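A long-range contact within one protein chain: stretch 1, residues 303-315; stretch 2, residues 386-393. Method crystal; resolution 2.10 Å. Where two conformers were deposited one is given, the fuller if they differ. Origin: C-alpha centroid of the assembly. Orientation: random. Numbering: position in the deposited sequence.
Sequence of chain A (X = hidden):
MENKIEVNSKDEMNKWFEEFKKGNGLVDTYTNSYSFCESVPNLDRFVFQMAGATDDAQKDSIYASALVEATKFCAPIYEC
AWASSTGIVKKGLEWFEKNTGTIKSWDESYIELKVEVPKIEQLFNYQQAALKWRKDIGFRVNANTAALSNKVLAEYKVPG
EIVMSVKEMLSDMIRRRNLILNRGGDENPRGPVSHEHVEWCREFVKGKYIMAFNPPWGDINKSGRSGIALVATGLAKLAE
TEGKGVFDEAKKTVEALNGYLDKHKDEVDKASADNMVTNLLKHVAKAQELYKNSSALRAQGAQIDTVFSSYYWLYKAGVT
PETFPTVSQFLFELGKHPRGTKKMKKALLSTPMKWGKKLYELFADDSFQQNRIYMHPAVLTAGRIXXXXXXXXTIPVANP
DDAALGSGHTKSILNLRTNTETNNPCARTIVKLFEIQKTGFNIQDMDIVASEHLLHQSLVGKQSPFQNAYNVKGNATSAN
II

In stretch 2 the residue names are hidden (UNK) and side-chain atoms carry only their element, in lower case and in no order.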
# COMPACT_ATOMS: atom_id res chain seq x y z
N GLN A 303 -0.01 -3.64 -1.93
CA GLN A 303 -0.28 -2.20 -1.84
C GLN A 303 0.69 -1.55 -0.89
O GLN A 303 0.84 -1.98 0.27
CB GLN A 303 -1.71 -1.89 -1.35
CG GLN A 303 -2.77 -1.85 -2.45
CD GLN A 303 -4.17 -1.79 -1.90
OE1 GLN A 303 -4.40 -1.32 -0.76
NE2 GLN A 303 -5.11 -2.27 -2.68
N ILE A 304 1.34 -0.51 -1.34
CA ILE A 304 2.33 0.15 -0.54
C ILE A 304 1.63 0.94 0.60
O ILE A 304 0.60 1.53 0.41
CB ILE A 304 3.27 0.96 -1.44
CG1 ILE A 304 4.34 1.63 -0.59
CG2 ILE A 304 2.50 1.99 -2.31
CD1 ILE A 304 5.53 2.14 -1.47
N ASP A 305 2.19 0.86 1.80
CA ASP A 305 1.87 1.78 2.82
C ASP A 305 2.93 2.87 2.74
O ASP A 305 4.10 2.66 3.11
CB ASP A 305 1.89 1.10 4.20
CG ASP A 305 1.47 2.06 5.31
OD1 ASP A 305 1.68 3.27 5.13
OD2 ASP A 305 0.92 1.60 6.36
N THR A 306 2.50 4.02 2.26
CA THR A 306 3.39 5.09 1.87
C THR A 306 4.25 5.58 3.01
O THR A 306 5.45 5.72 2.87
CB THR A 306 2.59 6.25 1.20
OG1 THR A 306 2.01 5.75 0.00
CG2 THR A 306 3.46 7.50 0.85
N VAL A 307 3.64 5.83 4.14
CA VAL A 307 4.41 6.34 5.22
C VAL A 307 5.31 5.26 5.85
O VAL A 307 6.47 5.53 6.17
CB VAL A 307 3.51 7.09 6.25
CG1 VAL A 307 2.65 6.14 7.04
CG2 VAL A 307 4.42 7.94 7.19
N PHE A 308 4.80 4.04 5.98
CA PHE A 308 5.58 2.95 6.56
C PHE A 308 6.81 2.64 5.74
O PHE A 308 7.94 2.56 6.28
CB PHE A 308 4.72 1.69 6.74
CG PHE A 308 5.46 0.53 7.34
CD1 PHE A 308 5.95 0.60 8.64
CD2 PHE A 308 5.71 -0.60 6.61
CE1 PHE A 308 6.63 -0.43 9.19
CE2 PHE A 308 6.38 -1.63 7.13
CZ PHE A 308 6.86 -1.58 8.44
N SER A 309 6.59 2.44 4.43
CA SER A 309 7.66 2.13 3.53
C SER A 309 8.62 3.30 3.52
O SER A 309 9.80 3.11 3.53
CB SER A 309 7.13 1.79 2.12
OG SER A 309 6.69 0.44 1.98
N SER A 310 8.12 4.53 3.54
CA SER A 310 9.05 5.64 3.55
C SER A 310 10.00 5.66 4.78
O SER A 310 11.19 6.00 4.63
CB SER A 310 8.32 6.98 3.34
OG SER A 310 7.82 7.04 1.95
N TYR A 311 9.47 5.30 5.95
CA TYR A 311 10.27 5.26 7.17
C TYR A 311 11.24 4.05 7.15
O TYR A 311 12.39 4.15 7.65
CB TYR A 311 9.37 5.26 8.43
CG TYR A 311 9.20 6.65 8.99
CD1 TYR A 311 10.16 7.19 9.80
CD2 TYR A 311 8.10 7.43 8.67
CE1 TYR A 311 10.03 8.48 10.31
CE2 TYR A 311 7.96 8.71 9.17
CZ TYR A 311 8.93 9.23 9.99
OH TYR A 311 8.79 10.50 10.44
N TYR A 312 10.80 2.94 6.56
CA TYR A 312 11.65 1.80 6.39
C TYR A 312 12.90 2.19 5.56
O TYR A 312 14.02 1.77 5.88
CB TYR A 312 10.89 0.67 5.72
CG TYR A 312 11.75 -0.50 5.41
CD1 TYR A 312 12.35 -1.22 6.44
CD2 TYR A 312 11.97 -0.90 4.10
CE1 TYR A 312 13.17 -2.33 6.16
CE2 TYR A 312 12.80 -2.03 3.81
CZ TYR A 312 13.38 -2.72 4.83
OH TYR A 312 14.21 -3.82 4.56
N TRP A 313 12.70 3.01 4.52
CA TRP A 313 13.82 3.39 3.64
C TRP A 313 14.75 4.32 4.36
O TRP A 313 15.97 4.19 4.21
CB TRP A 313 13.33 3.96 2.29
CG TRP A 313 12.58 2.91 1.46
CD1 TRP A 313 12.89 1.56 1.37
CD2 TRP A 313 11.42 3.11 0.69
NE1 TRP A 313 12.00 0.93 0.55
CE2 TRP A 313 11.07 1.86 0.12
CE3 TRP A 313 10.64 4.23 0.39
CZ2 TRP A 313 10.00 1.70 -0.71
CZ3 TRP A 313 9.56 4.07 -0.43
CH2 TRP A 313 9.24 2.81 -0.98
N LEU A 314 14.21 5.24 5.15
CA LEU A 314 15.05 6.03 6.02
C LEU A 314 15.89 5.15 6.94
O LEU A 314 17.11 5.32 7.02
CB LEU A 314 14.23 6.94 6.88
CG LEU A 314 13.43 8.07 6.31
CD1 LEU A 314 12.84 8.85 7.50
CD2 LEU A 314 14.28 8.99 5.38
N TYR A 315 15.24 4.20 7.60
CA TYR A 315 15.96 3.27 8.47
C TYR A 315 17.06 2.54 7.69
O TYR A 315 18.22 2.59 8.09
CB TYR A 315 14.96 2.33 9.17
CG TYR A 315 15.55 1.10 9.67
CD1 TYR A 315 16.26 1.07 10.89
CD2 TYR A 315 15.43 -0.06 8.96
CE1 TYR A 315 16.82 -0.15 11.36
CE2 TYR A 315 15.99 -1.26 9.43
CZ TYR A 315 16.68 -1.29 10.62
OH TYR A 315 17.22 -2.50 11.05
N UNK A 386 9.06 9.39 -4.96
CA UNK A 386 7.88 10.23 -4.77
C UNK A 386 7.05 9.88 -3.48
O UNK A 386 6.44 10.76 -2.92
c UNK A 386 6.97 10.22 -6.02
o UNK A 386 6.46 8.92 -6.30
N UNK A 387 7.08 8.61 -3.02
CA UNK A 387 6.41 8.19 -1.78
C UNK A 387 7.09 8.89 -0.61
O UNK A 387 6.43 9.47 0.22
c UNK A 387 6.51 6.67 -1.56
c UNK A 387 4.44 5.72 -2.62
o UNK A 387 3.93 5.56 -1.54
o UNK A 387 3.78 5.81 -3.66
c UNK A 387 5.93 5.79 -2.67
N UNK A 388 8.42 8.83 -0.59
CA UNK A 388 9.19 9.56 0.42
C UNK A 388 8.97 11.06 0.28
O UNK A 388 8.88 11.76 1.29
c UNK A 388 13.23 8.04 2.00
s UNK A 388 12.85 7.49 0.37
c UNK A 388 11.04 7.81 0.42
c UNK A 388 10.69 9.25 0.28
N UNK A 389 8.87 11.56 -0.96
CA UNK A 389 8.71 12.99 -1.20
C UNK A 389 7.38 13.52 -0.61
O UNK A 389 7.36 14.58 -0.04
N UNK A 390 6.28 12.81 -0.77
CA UNK A 390 5.04 13.30 -0.17
C UNK A 390 5.09 13.28 1.37
O UNK A 390 4.52 14.14 2.02
c UNK A 390 3.77 12.58 -0.71
c UNK A 390 3.70 11.14 -0.22
c UNK A 390 2.54 13.34 -0.33
N UNK A 391 5.81 12.33 1.97
CA UNK A 391 5.91 12.31 3.43
C UNK A 391 6.82 13.37 4.07
O UNK A 391 6.50 13.94 5.13
s UNK A 391 5.47 9.52 3.47
c UNK A 391 6.43 10.95 3.87
N UNK A 392 7.98 13.60 3.43
CA UNK A 392 9.09 14.39 4.01
C UNK A 392 9.55 15.58 3.17
O UNK A 392 10.40 16.36 3.63
c UNK A 392 9.12 10.76 6.49
c UNK A 392 10.33 13.52 4.20
c UNK A 392 10.07 12.16 4.80
c UNK A 392 9.32 12.01 5.95
c UNK A 392 9.66 9.66 5.88
c UNK A 392 10.40 9.78 4.77
c UNK A 392 10.62 11.03 4.24
N UNK A 393 9.00 15.72 1.97
CA UNK A 393 9.47 16.72 1.03
C UNK A 393 8.58 17.84 0.56
O UNK A 393 9.05 18.64 -0.21

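Position 386 carries one carbon and one oxygen; its CA-to-CB bond points away from stretch 1, and nothing there is within reach. A carbon then an oxygen, unbranched, is serine: S386.

Position 387 has three carbons, the third bearing two oxygens, so a carboxylate on a two-carbon stem. It points toward stretch 1, and one oxygen lies 2.5 Å from T306 OG1, while the CB packs 4.2 Å from W313 CZ3. Three carbons ending in a carboxylate make E387. T306 OG1 donates to E387 OE1, a very short hydrogen bond; E387 OE2 is satisfied elsewhere in the structure, so this buried acid is paid for at both oxygens.

Position 388 is an unbranched run of two carbons, a sulfur and a carbon. It leaves its helix sideways, then its end comes nearer to stretch 1, beside W313 and L314. A thioether is methionine, M388. Its CG meets W313 CE3 at 3.6 Å, at the edge of the indole, and its CE reaches L314 CD2 at 3.7 Å.

Position 389 has no side-chain atoms: G389. A CB here would point away from stretch 1, so the contact itself does not explain the glycine.

Position 390 shows one carbon carrying two more, a beta-branched apolar group set sideways, with one outer carbon against T306 CG2. That is V390, and V390 CG1 to T306 CG2 is 3.8 Å.

Position 391 has one carbon and one sulfur, pointing toward stretch 1, the sulfur against V307 CA and S310 OG. This is C391; C391 SG rests 3.8 Å from V307 CA and 3.7 Å from S310 OG.

Position 392 has one carbon and a six-carbon ring with no oxygen. The ring's edge meets the face of Y311, with planes at 89° and centroids 5.1 Å apart, and it also touches L314. Hence F392, whose CZ lies 3.7 Å from L314 CD1.

Position 393 again lacks side-chain atoms: G393. It is out of reach of stretch 1, and an ideal CB would clash with G389 O at 2.9 Å.

The two helices cross at -99°, their axes approaching to 8.9 Å. The small side chain of S310 is a knob among E387, M388, C391 and F392. The CA atoms of S310 and M388 come within 5.0 Å. S310 OG donates to T306 O at 2.9 Å within its own helix, so its hydroxyl has a partner without needing one across the interface. Around this small center, T306 and E387 supply a polar link, while W313, L314 and Y311 pack against M388 and F392.

Stretch 2, residues 386-393: SEMGVCFG
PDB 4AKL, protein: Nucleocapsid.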